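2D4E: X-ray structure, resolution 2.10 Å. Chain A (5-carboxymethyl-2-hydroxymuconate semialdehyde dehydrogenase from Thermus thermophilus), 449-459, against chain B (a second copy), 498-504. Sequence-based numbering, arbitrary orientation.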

ATOM      1  N   ALA A 449      -1.074  20.315 -19.437  1.00 17.03           N
ATOM      2  CA  ALA A 449      -1.894  20.106 -18.257  1.00 25.48           C
ATOM      3  C   ALA A 449      -1.141  19.387 -17.131  1.00 25.84           C
ATOM      4  O   ALA A 449      -1.058  19.900 -16.015  1.00 24.92           O
ATOM      5  CB  ALA A 449      -3.156  19.329 -18.632  1.00 17.15           C
ATOM      6  N   HIS A 450      -0.598  18.208 -17.424  1.00 25.33           N
ATOM      7  CA  HIS A 450       0.124  17.429 -16.422  1.00 26.02           C
ATOM      8  C   HIS A 450       1.392  18.116 -15.957  1.00 25.67           C
ATOM      9  O   HIS A 450       1.770  18.016 -14.797  1.00 27.20           O
ATOM     10  CB  HIS A 450       0.451  16.040 -16.975  1.00 26.16           C
ATOM     11  CG  HIS A 450      -0.751  15.163 -17.120  1.00 27.79           C
ATOM     12  ND1 HIS A 450      -1.407  14.621 -16.037  1.00 29.35           N
ATOM     13  CD2 HIS A 450      -1.461  14.797 -18.212  1.00 25.19           C
ATOM     14  CE1 HIS A 450      -2.475  13.963 -16.454  1.00 24.36           C
ATOM     15  NE2 HIS A 450      -2.530  14.055 -17.771  1.00 25.32           N
ATOM     16  N   ARG A 451       2.043  18.816 -16.875  1.00 25.65           N
ATOM     17  CA  ARG A 451       3.265  19.538 -16.569  1.00 21.73           C
ATOM     18  C   ARG A 451       2.962  20.619 -15.528  1.00 23.26           C
ATOM     19  O   ARG A 451       3.645  20.725 -14.508  1.00 22.42           O
ATOM     20  CB  ARG A 451       3.805  20.163 -17.854  1.00 26.47           C
ATOM     21  CG  ARG A 451       5.155  20.814 -17.734  1.00 27.08           C
ATOM     22  CD  ARG A 451       5.765  20.980 -19.118  1.00 28.01           C
ATOM     23  NE  ARG A 451       4.900  21.745 -20.010  1.00 18.76           N
ATOM     24  CZ  ARG A 451       4.600  21.384 -21.255  1.00 28.30           C
ATOM     25  NH1 ARG A 451       5.094  20.260 -21.764  1.00 24.68           N
ATOM     26  NH2 ARG A 451       3.807  22.150 -21.995  1.00 25.10           N
ATOM     27  N   LEU A 452       1.930  21.418 -15.786  1.00 21.59           N
ATOM     28  CA  LEU A 452       1.547  22.473 -14.853  1.00 21.36           C
ATOM     29  C   LEU A 452       1.093  21.860 -13.531  1.00 21.19           C
ATOM     30  O   LEU A 452       1.450  22.342 -12.456  1.00 16.90           O
ATOM     31  CB  LEU A 452       0.427  23.332 -15.446  1.00 22.34           C
ATOM     32  CG  LEU A 452       0.847  24.324 -16.540  1.00 19.67           C
ATOM     33  CD1 LEU A 452      -0.368  25.010 -17.122  1.00 15.41           C
ATOM     34  CD2 LEU A 452       1.793  25.348 -15.945  1.00 21.78           C
ATOM     35  N   ALA A 453       0.309  20.790 -13.612  1.00 17.79           N
ATOM     36  CA  ALA A 453      -0.166  20.133 -12.403  1.00 20.32           C
ATOM     37  C   ALA A 453       1.023  19.755 -11.520  1.00 19.87           C
ATOM     38  O   ALA A 453       0.977  19.907 -10.301  1.00 21.11           O
ATOM     39  CB  ALA A 453      -0.979  18.896 -12.760  1.00 18.70           C
ATOM     40  N   LEU A 454       2.100  19.279 -12.130  1.00 20.10           N
ATOM     41  CA  LEU A 454       3.272  18.901 -11.346  1.00 23.33           C
ATOM     42  C   LEU A 454       3.998  20.099 -10.734  1.00 18.77           C
ATOM     43  O   LEU A 454       4.447  20.034  -9.594  1.00 19.24           O
ATOM     44  CB  LEU A 454       4.264  18.090 -12.193  1.00 19.33           C
ATOM     45  CG  LEU A 454       5.490  17.572 -11.428  1.00 26.32           C
ATOM     46  CD1 LEU A 454       5.025  16.787 -10.205  1.00 26.37           C
ATOM     47  CD2 LEU A 454       6.353  16.687 -12.322  1.00 19.68           C
ATOM     48  N   GLU A 455       4.102  21.190 -11.485  1.00 23.27           N
ATOM     49  CA  GLU A 455       4.812  22.380 -11.012  1.00 25.07           C
ATOM     50  C   GLU A 455       4.020  23.374 -10.158  1.00 22.91           C
ATOM     51  O   GLU A 455       4.616  24.203  -9.468  1.00 23.37           O
ATOM     52  CB  GLU A 455       5.425  23.125 -12.203  1.00 30.81           C
ATOM     53  CG  GLU A 455       6.423  22.301 -12.996  1.00 40.93           C
ATOM     54  CD  GLU A 455       7.601  21.842 -12.154  1.00 46.80           C
ATOM     55  OE1 GLU A 455       8.369  22.701 -11.671  1.00 48.64           O
ATOM     56  OE2 GLU A 455       7.762  20.617 -11.973  1.00 56.28           O
ATOM     57  N   LEU A 456       2.693  23.313 -10.205  1.00 19.36           N
ATOM     58  CA  LEU A 456       1.877  24.230  -9.405  1.00 19.16           C
ATOM     59  C   LEU A 456       1.973  23.865  -7.927  1.00 20.74           C
ATOM     60  O   LEU A 456       1.668  22.738  -7.538  1.00 26.12           O
ATOM     61  CB  LEU A 456       0.419  24.180  -9.868  1.00 20.24           C
ATOM     62  CG  LEU A 456       0.108  24.920 -11.174  1.00 20.98           C
ATOM     63  CD1 LEU A 456      -1.275  24.526 -11.670  1.00 18.78           C
ATOM     64  CD2 LEU A 456       0.192  26.432 -10.947  1.00 15.54           C
ATOM     65  N   GLU A 457       2.410  24.814  -7.105  1.00 20.41           N
ATOM     66  CA  GLU A 457       2.559  24.573  -5.674  1.00 23.85           C
ATOM     67  C   GLU A 457       1.220  24.715  -4.965  1.00 23.74           C
ATOM     68  O   GLU A 457       0.838  25.798  -4.522  1.00 27.38           O
ATOM     69  CB  GLU A 457       3.593  25.542  -5.099  1.00 20.57           C
ATOM     70  CG  GLU A 457       4.866  25.551  -5.921  1.00 34.63           C
ATOM     71  CD  GLU A 457       5.851  26.619  -5.499  1.00 35.32           C
ATOM     72  OE1 GLU A 457       5.418  27.733  -5.136  1.00 34.67           O
ATOM     73  OE2 GLU A 457       7.064  26.342  -5.550  1.00 43.07           O
ATOM     74  N   ALA A 458       0.510  23.598  -4.873  1.00 22.89           N
ATOM     75  CA  ALA A 458      -0.797  23.557  -4.245  1.00 20.60           C
ATOM     76  C   ALA A 458      -1.059  22.121  -3.821  1.00 23.27           C
ATOM     77  O   ALA A 458      -0.484  21.188  -4.377  1.00 27.04           O
ATOM     78  CB  ALA A 458      -1.855  24.010  -5.239  1.00 15.77           C
ATOM     79  N   GLY A 459      -1.920  21.943  -2.830  1.00 23.76           N
ATOM     80  CA  GLY A 459      -2.228  20.603  -2.379  1.00 23.54           C
ATOM     81  C   GLY A 459      -3.181  19.939  -3.352  1.00 22.74           C
ATOM     82  O   GLY A 459      -3.198  18.713  -3.477  1.00 21.41           O
TER
ATOM     83  N   LEU B 498       2.155  16.055  -0.282  1.00 16.14           N
ATOM     84  CA  LEU B 498       1.253  15.300  -1.136  1.00 17.35           C
ATOM     85  C   LEU B 498       0.518  16.273  -2.055  1.00 16.60           C
ATOM     86  O   LEU B 498       0.328  17.441  -1.716  1.00 18.92           O
ATOM     87  CB  LEU B 498       0.240  14.520  -0.295  1.00 15.89           C
ATOM     88  CG  LEU B 498       0.747  13.202   0.298  1.00 23.72           C
ATOM     89  CD1 LEU B 498      -0.167  12.752   1.438  1.00 18.63           C
ATOM     90  CD2 LEU B 498       0.817  12.142  -0.806  1.00 19.83           C
ATOM     91  N   LYS B 499       0.114  15.792  -3.223  1.00 18.57           N
ATOM     92  CA  LYS B 499      -0.632  16.615  -4.164  1.00 16.49           C
ATOM     93  C   LYS B 499      -1.682  15.750  -4.847  1.00 12.08           C
ATOM     94  O   LYS B 499      -1.374  14.658  -5.323  1.00 15.52           O
ATOM     95  CB  LYS B 499       0.297  17.226  -5.222  1.00 17.50           C
ATOM     96  CG  LYS B 499      -0.437  18.116  -6.234  1.00 24.87           C
ATOM     97  CD  LYS B 499       0.483  18.692  -7.310  1.00 19.42           C
ATOM     98  CE  LYS B 499       1.537  19.603  -6.710  1.00 23.59           C
ATOM     99  NZ  LYS B 499       2.401  20.211  -7.755  1.00 27.82           N
ATOM    100  N   THR B 500      -2.923  16.226  -4.867  1.00 12.77           N
ATOM    101  CA  THR B 500      -4.009  15.509  -5.522  1.00 13.78           C
ATOM    102  C   THR B 500      -4.342  16.231  -6.827  1.00 15.88           C
ATOM    103  O   THR B 500      -4.686  17.413  -6.825  1.00 16.35           O
ATOM    104  CB  THR B 500      -5.286  15.469  -4.656  1.00 15.60           C
ATOM    105  OG1 THR B 500      -5.035  14.726  -3.455  1.00 22.90           O
ATOM    106  CG2 THR B 500      -6.423  14.799  -5.428  1.00 12.53           C
ATOM    107  N   ILE B 501      -4.245  15.514  -7.941  1.00 16.39           N
ATOM    108  CA  ILE B 501      -4.524  16.094  -9.244  1.00 15.12           C
ATOM    109  C   ILE B 501      -5.782  15.452  -9.806  1.00 17.92           C
ATOM    110  O   ILE B 501      -5.885  14.228  -9.870  1.00 18.23           O
ATOM    111  CB  ILE B 501      -3.324  15.877 -10.183  1.00 18.08           C
ATOM    112  CG1 ILE B 501      -2.120  16.651  -9.633  1.00 14.82           C
ATOM    113  CG2 ILE B 501      -3.661  16.336 -11.603  1.00 14.72           C
ATOM    114  CD1 ILE B 501      -0.788  16.125 -10.087  1.00 18.24           C
ATOM    115  N   ALA B 502      -6.743  16.286 -10.198  1.00 17.76           N
ATOM    116  CA  ALA B 502      -8.013  15.799 -10.726  1.00 15.62           C
ATOM    117  C   ALA B 502      -8.263  16.248 -12.153  1.00 21.12           C
ATOM    118  O   ALA B 502      -7.842  17.329 -12.561  1.00 18.99           O
ATOM    119  CB  ALA B 502      -9.155  16.265  -9.836  1.00 12.27           C
ATOM    120  N   LEU B 503      -8.963  15.411 -12.906  1.00 19.41           N
ATOM    121  CA  LEU B 503      -9.280  15.723 -14.288  1.00 23.47           C
ATOM    122  C   LEU B 503     -10.432  14.852 -14.755  1.00 21.82           C
ATOM    123  O   LEU B 503     -10.412  13.636 -14.572  1.00 19.60           O
ATOM    124  CB  LEU B 503      -8.060  15.484 -15.175  1.00 22.43           C
ATOM    125  CG  LEU B 503      -7.529  14.049 -15.222  1.00 24.57           C
ATOM    126  CD1 LEU B 503      -7.850  13.415 -16.575  1.00 20.73           C
ATOM    127  CD2 LEU B 503      -6.024  14.063 -14.996  1.00 21.93           C
ATOM    128  N   PRO B 504     -11.467  15.467 -15.345  1.00 21.78           N
ATOM    129  CA  PRO B 504     -12.622  14.706 -15.833  1.00 22.38           C
ATOM    130  C   PRO B 504     -12.247  14.000 -17.133  1.00 19.03           C
ATOM    131  O   PRO B 504     -11.371  14.467 -17.856  1.00 21.33           O
ATOM    132  CB  PRO B 504     -13.680  15.787 -16.036  1.00 22.67           C
ATOM    133  CG  PRO B 504     -12.856  16.969 -16.468  1.00 27.81           C
ATOM    134  CD  PRO B 504     -11.687  16.917 -15.497  1.00 25.09           C
TER
HETATM  135  O   HOH W   1       1.549  19.834  -3.169  1.00 23.97           O

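Lys B499 dominates this contact. Its CA-to-CB bond points toward chain A, and the side chain is extended at chi1, chi2 and chi4 (all t), with a single bend at chi3 (m, -63°). That shape carries the amine to the C-terminal end of the helix. There Lys B499 NZ donates three hydrogen bonds to main-chain carbonyls: to Ala A453 O at 2.9 Å, to Leu A454 O at 2.8 Å and to Leu A456 O at 2.6 Å. Three acceptors match the three protons of a charged lysine amine. The last turn of a helix has carbonyls without the amide partners found further back, and Ala A453 O and Leu A454 O are of this kind; Leu A456 O belongs to the loop that follows. Leu A456 is the first residue to leave helical phi/psi, with psi at 122°.

The strand runs roughly antiparallel to the helix, at 154°. Lys B499, Ile B501 and Leu B503 all point toward it, as alternation along a strand allows. Ile B501 (chi1 m, chi2 t) places CD1 3.9 Å from Ala A453 CB, an apolar contact. The small alanine side chain also points toward the strand. Leu B503 has chi1 p and an off-rotamer chi2 of 108°. In this conformation Leu B503 CD2 lies 3.8 Å from His A450 CE1, oblique to the ring. The His A450 CA-to-CB bond points sideways, but the m rotamer brings the ring nearer. Both ring nitrogens are hydrogen-bonded elsewhere in the structure, so the approach to leucine leaves neither unsatisfied.

Beyond the helix, the backbones meet directly. Thr B500 N donates to Gly A459 O at 2.9 Å, nearly straight at 171°. Gly A459 O also receives a CA-H...O contact from Lys B499 CA at 3.4 Å. Water 1 donates to Ala A458 O at 2.7 Å and to Leu B498 O at 3.1 Å, bridging the two chains.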